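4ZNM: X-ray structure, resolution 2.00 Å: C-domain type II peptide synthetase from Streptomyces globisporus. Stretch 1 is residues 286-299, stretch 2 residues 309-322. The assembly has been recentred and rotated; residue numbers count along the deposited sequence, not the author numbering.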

# COMPACT_ATOMS: atom_id res chain seq x y z
N GLU A 286 5.21 -21.41 -15.75
CA GLU A 286 4.72 -20.49 -16.78
C GLU A 286 5.81 -19.54 -17.34
O GLU A 286 6.73 -19.15 -16.64
CB GLU A 286 3.59 -19.65 -16.21
CG GLU A 286 2.34 -20.44 -15.88
CD GLU A 286 1.62 -20.91 -17.12
OE1 GLU A 286 1.10 -20.04 -17.86
OE2 GLU A 286 1.59 -22.14 -17.38
N LEU A 287 5.66 -19.16 -18.60
CA LEU A 287 6.53 -18.20 -19.28
C LEU A 287 5.75 -16.95 -19.68
O LEU A 287 6.32 -15.86 -19.73
CB LEU A 287 7.16 -18.85 -20.52
CG LEU A 287 8.31 -19.81 -20.17
CD1 LEU A 287 8.66 -20.68 -21.36
CD2 LEU A 287 9.55 -19.05 -19.68
N ASP A 288 4.46 -17.12 -19.96
CA ASP A 288 3.54 -16.01 -20.20
C ASP A 288 2.98 -15.61 -18.85
O ASP A 288 2.11 -16.30 -18.29
CB ASP A 288 2.43 -16.42 -21.19
CG ASP A 288 1.24 -15.46 -21.19
OD1 ASP A 288 1.44 -14.25 -20.95
OD2 ASP A 288 0.10 -15.91 -21.43
N ILE A 289 3.47 -14.50 -18.32
CA ILE A 289 3.25 -14.16 -16.92
C ILE A 289 2.53 -12.83 -16.76
O ILE A 289 3.05 -11.77 -17.13
CB ILE A 289 4.60 -14.14 -16.18
CG1 ILE A 289 5.16 -15.57 -16.13
CG2 ILE A 289 4.43 -13.58 -14.78
CD1 ILE A 289 6.40 -15.70 -15.30
N THR A 290 1.34 -12.90 -16.19
CA THR A 290 0.61 -11.68 -15.89
C THR A 290 0.45 -11.53 -14.37
O THR A 290 -0.18 -12.35 -13.72
CB THR A 290 -0.80 -11.67 -16.55
OG1 THR A 290 -0.68 -11.78 -17.98
CG2 THR A 290 -1.52 -10.39 -16.23
N VAL A 291 0.99 -10.44 -13.86
CA VAL A 291 0.98 -10.12 -12.42
C VAL A 291 0.57 -8.67 -12.26
O VAL A 291 1.12 -7.79 -12.92
CB VAL A 291 2.35 -10.38 -11.75
CG1 VAL A 291 2.33 -9.95 -10.26
CG2 VAL A 291 2.70 -11.84 -11.85
N PRO A 292 -0.41 -8.40 -11.40
CA PRO A 292 -0.81 -7.02 -11.22
C PRO A 292 0.10 -6.30 -10.24
O PRO A 292 0.71 -6.92 -9.35
CB PRO A 292 -2.23 -7.13 -10.62
CG PRO A 292 -2.27 -8.47 -10.00
CD PRO A 292 -1.33 -9.34 -10.73
N THR A 293 0.22 -5.00 -10.45
CA THR A 293 0.82 -4.12 -9.47
C THR A 293 -0.27 -3.15 -9.08
O THR A 293 -1.36 -3.20 -9.66
CB THR A 293 2.07 -3.36 -10.04
OG1 THR A 293 2.82 -2.77 -8.97
CG2 THR A 293 1.65 -2.28 -11.03
N PHE A 294 0.02 -2.27 -8.13
CA PHE A 294 -0.82 -1.09 -7.89
C PHE A 294 -0.01 0.10 -8.32
O PHE A 294 1.11 0.33 -7.83
CB PHE A 294 -1.21 -0.91 -6.41
CG PHE A 294 -2.36 -1.74 -5.97
CD1 PHE A 294 -3.66 -1.39 -6.32
CD2 PHE A 294 -2.16 -2.81 -5.12
CE1 PHE A 294 -4.73 -2.12 -5.87
CE2 PHE A 294 -3.22 -3.56 -4.67
CZ PHE A 294 -4.52 -3.23 -5.05
N SER A 295 -0.56 0.90 -9.23
CA SER A 295 0.10 2.15 -9.55
C SER A 295 -0.24 3.16 -8.45
O SER A 295 -1.15 2.94 -7.67
CB SER A 295 -0.35 2.65 -10.91
OG SER A 295 -1.67 3.14 -10.80
N GLY A 296 0.47 4.29 -8.42
CA GLY A 296 0.18 5.32 -7.43
C GLY A 296 -1.16 6.02 -7.69
O GLY A 296 -1.81 6.48 -6.75
N GLY A 297 -1.56 6.14 -8.96
CA GLY A 297 -2.85 6.73 -9.32
C GLY A 297 -2.89 8.25 -9.17
O GLY A 297 -3.95 8.87 -9.23
N ARG A 298 -1.71 8.85 -8.98
CA ARG A 298 -1.56 10.30 -8.76
C ARG A 298 -0.74 11.01 -9.84
O ARG A 298 0.10 11.88 -9.55
CB ARG A 298 -0.92 10.54 -7.40
CG ARG A 298 -1.86 10.07 -6.29
CD ARG A 298 -1.24 10.31 -4.99
NE ARG A 298 -2.02 9.89 -3.83
CZ ARG A 298 -2.71 10.71 -3.04
NH1 ARG A 298 -2.83 12.00 -3.31
NH2 ARG A 298 -3.30 10.22 -1.96
N ASN A 299 -1.04 10.68 -11.08
CA ASN A 299 -0.43 11.35 -12.23
C ASN A 299 -0.78 12.85 -12.24
O ASN A 299 0.03 13.68 -12.61
CB ASN A 299 -0.93 10.70 -13.52
CG ASN A 299 -0.94 9.18 -13.44
OD1 ASN A 299 -1.64 8.59 -12.60
ND2 ASN A 299 -0.16 8.54 -14.30
N SER A 309 -7.72 7.42 -1.30
CA SER A 309 -7.04 6.23 -1.81
C SER A 309 -7.11 6.22 -3.34
O SER A 309 -8.15 5.93 -3.95
CB SER A 309 -7.64 4.98 -1.18
OG SER A 309 -6.88 3.86 -1.55
N PHE A 310 -5.97 6.53 -3.95
CA PHE A 310 -5.84 6.73 -5.38
C PHE A 310 -5.32 5.52 -6.13
O PHE A 310 -5.29 5.52 -7.35
CB PHE A 310 -4.87 7.92 -5.64
CG PHE A 310 -5.48 9.26 -5.35
CD1 PHE A 310 -5.79 9.63 -4.06
CD2 PHE A 310 -5.71 10.16 -6.36
CE1 PHE A 310 -6.34 10.87 -3.78
CE2 PHE A 310 -6.26 11.39 -6.10
CZ PHE A 310 -6.58 11.75 -4.81
N ILE A 311 -4.82 4.51 -5.41
CA ILE A 311 -4.02 3.49 -6.07
C ILE A 311 -4.89 2.71 -7.07
O ILE A 311 -6.11 2.62 -6.91
CB ILE A 311 -3.35 2.56 -5.06
CG1 ILE A 311 -4.36 1.92 -4.13
CG2 ILE A 311 -2.25 3.34 -4.30
CD1 ILE A 311 -3.72 0.94 -3.13
N ASN A 312 -4.24 2.14 -8.08
CA ASN A 312 -4.98 1.50 -9.19
C ASN A 312 -4.33 0.16 -9.58
O ASN A 312 -3.15 0.06 -9.84
CB ASN A 312 -5.05 2.46 -10.37
CG ASN A 312 -5.82 1.89 -11.54
OD1 ASN A 312 -6.92 1.32 -11.38
ND2 ASN A 312 -5.25 2.05 -12.72
N PHE A 313 -5.15 -0.88 -9.54
CA PHE A 313 -4.78 -2.24 -9.92
C PHE A 313 -4.42 -2.25 -11.41
O PHE A 313 -5.22 -1.83 -12.24
CB PHE A 313 -5.99 -3.14 -9.58
CG PHE A 313 -5.76 -4.61 -9.65
CD1 PHE A 313 -5.39 -5.33 -8.52
CD2 PHE A 313 -6.01 -5.31 -10.84
CE1 PHE A 313 -5.25 -6.71 -8.56
CE2 PHE A 313 -5.87 -6.68 -10.89
CZ PHE A 313 -5.50 -7.39 -9.74
N LEU A 314 -3.21 -2.68 -11.73
CA LEU A 314 -2.64 -2.47 -13.06
C LEU A 314 -1.97 -3.77 -13.55
O LEU A 314 -0.92 -4.16 -13.04
CB LEU A 314 -1.64 -1.33 -13.03
CG LEU A 314 -0.91 -1.03 -14.35
CD1 LEU A 314 -1.90 -0.57 -15.42
CD2 LEU A 314 0.22 -0.01 -14.15
N PRO A 315 -2.57 -4.44 -14.53
CA PRO A 315 -1.98 -5.74 -14.88
C PRO A 315 -0.76 -5.62 -15.80
O PRO A 315 -0.78 -4.87 -16.78
CB PRO A 315 -3.13 -6.48 -15.57
CG PRO A 315 -4.10 -5.43 -15.98
CD PRO A 315 -3.94 -4.29 -15.05
N LEU A 316 0.29 -6.34 -15.44
CA LEU A 316 1.57 -6.32 -16.17
C LEU A 316 1.80 -7.68 -16.77
O LEU A 316 2.04 -8.64 -16.04
CB LEU A 316 2.73 -5.95 -15.23
CG LEU A 316 2.58 -4.61 -14.53
CD1 LEU A 316 3.75 -4.28 -13.64
CD2 LEU A 316 2.38 -3.49 -15.53
N ARG A 317 1.70 -7.77 -18.10
CA ARG A 317 1.90 -9.04 -18.80
C ARG A 317 3.21 -9.05 -19.55
O ARG A 317 3.40 -8.23 -20.42
CB ARG A 317 0.78 -9.28 -19.78
CG ARG A 317 0.90 -10.61 -20.51
CD ARG A 317 -0.24 -10.81 -21.47
NE ARG A 317 -0.35 -12.20 -21.94
CZ ARG A 317 -1.15 -12.59 -22.92
NH1 ARG A 317 -1.91 -11.72 -23.57
NH2 ARG A 317 -1.22 -13.87 -23.25
N THR A 318 4.07 -10.01 -19.22
CA THR A 318 5.36 -10.14 -19.88
C THR A 318 5.60 -11.57 -20.34
O THR A 318 5.28 -12.53 -19.62
CB THR A 318 6.51 -9.73 -18.95
OG1 THR A 318 6.22 -8.45 -18.40
CG2 THR A 318 7.85 -9.64 -19.70
N ASP A 319 6.17 -11.70 -21.52
CA ASP A 319 6.50 -12.99 -22.10
C ASP A 319 7.96 -13.26 -21.90
O ASP A 319 8.80 -12.57 -22.47
CB ASP A 319 6.18 -13.02 -23.59
CG ASP A 319 6.44 -14.39 -24.22
OD1 ASP A 319 6.74 -15.35 -23.48
OD2 ASP A 319 6.32 -14.49 -25.46
N LEU A 320 8.26 -14.26 -21.08
CA LEU A 320 9.62 -14.58 -20.69
C LEU A 320 10.21 -15.65 -21.60
O LEU A 320 11.35 -16.09 -21.39
CB LEU A 320 9.66 -15.09 -19.25
CG LEU A 320 9.84 -14.05 -18.13
CD1 LEU A 320 8.68 -13.06 -18.08
CD2 LEU A 320 9.97 -14.79 -16.83
N SER A 321 9.44 -16.12 -22.57
CA SER A 321 9.93 -17.20 -23.41
C SER A 321 11.06 -16.70 -24.31
O SER A 321 10.95 -15.65 -24.96
CB SER A 321 8.81 -17.79 -24.27
OG SER A 321 8.37 -16.87 -25.25
N GLY A 322 12.14 -17.47 -24.33
CA GLY A 322 13.28 -17.16 -25.17
C GLY A 322 14.27 -16.20 -24.51
O GLY A 322 15.29 -15.87 -25.12
O HOH W 1 -6.15 7.02 -9.99

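Residues 286-299 and 309-322 meet as neighbouring antiparallel β-strands, joined by a regular backbone ladder and reinforced by a salt bridge at one end and aromatic packing toward the other. In the hydrogen-bonded pairs Ile-289/Thr-318, Val-291/Leu-316, Thr-293/Leu-314 and Ser-295/Asn-312, each amide donates to its partner's carbonyl; Ile-289 N lies 3.0 Å from Thr-318 O and Thr-318 N 2.9 Å from Ile-289 O. Pro-292 and Pro-315 face each other in a non-hydrogen-bonded pair, where their lack of an amide proton costs the ladder nothing. Beyond the strands, Leu-320 N extends the series to Leu-287 O at 2.9 Å.

On the face that carries both prolines, the extended Arg-317 side chain reaches diagonally to Asp-288 in a two-pronged salt bridge, NE to OD1 at 2.9 Å and NH2 to OD2 at 3.0 Å. Farther along this face, Pro-292 CB sits over the Phe-313 ring, 3.4 Å from CZ, while the edge of Phe-313 points toward the face of Phe-294. Ile-311 CD1 also covers a face of Phe-294, 4.0 Å from its CD1.

Past the ladder, the Arg-298 guanidinium stacks on Phe-310, with planes 27° apart. Gly-297 has positive phi, and a β-carbon there would clash with Phe-310 O.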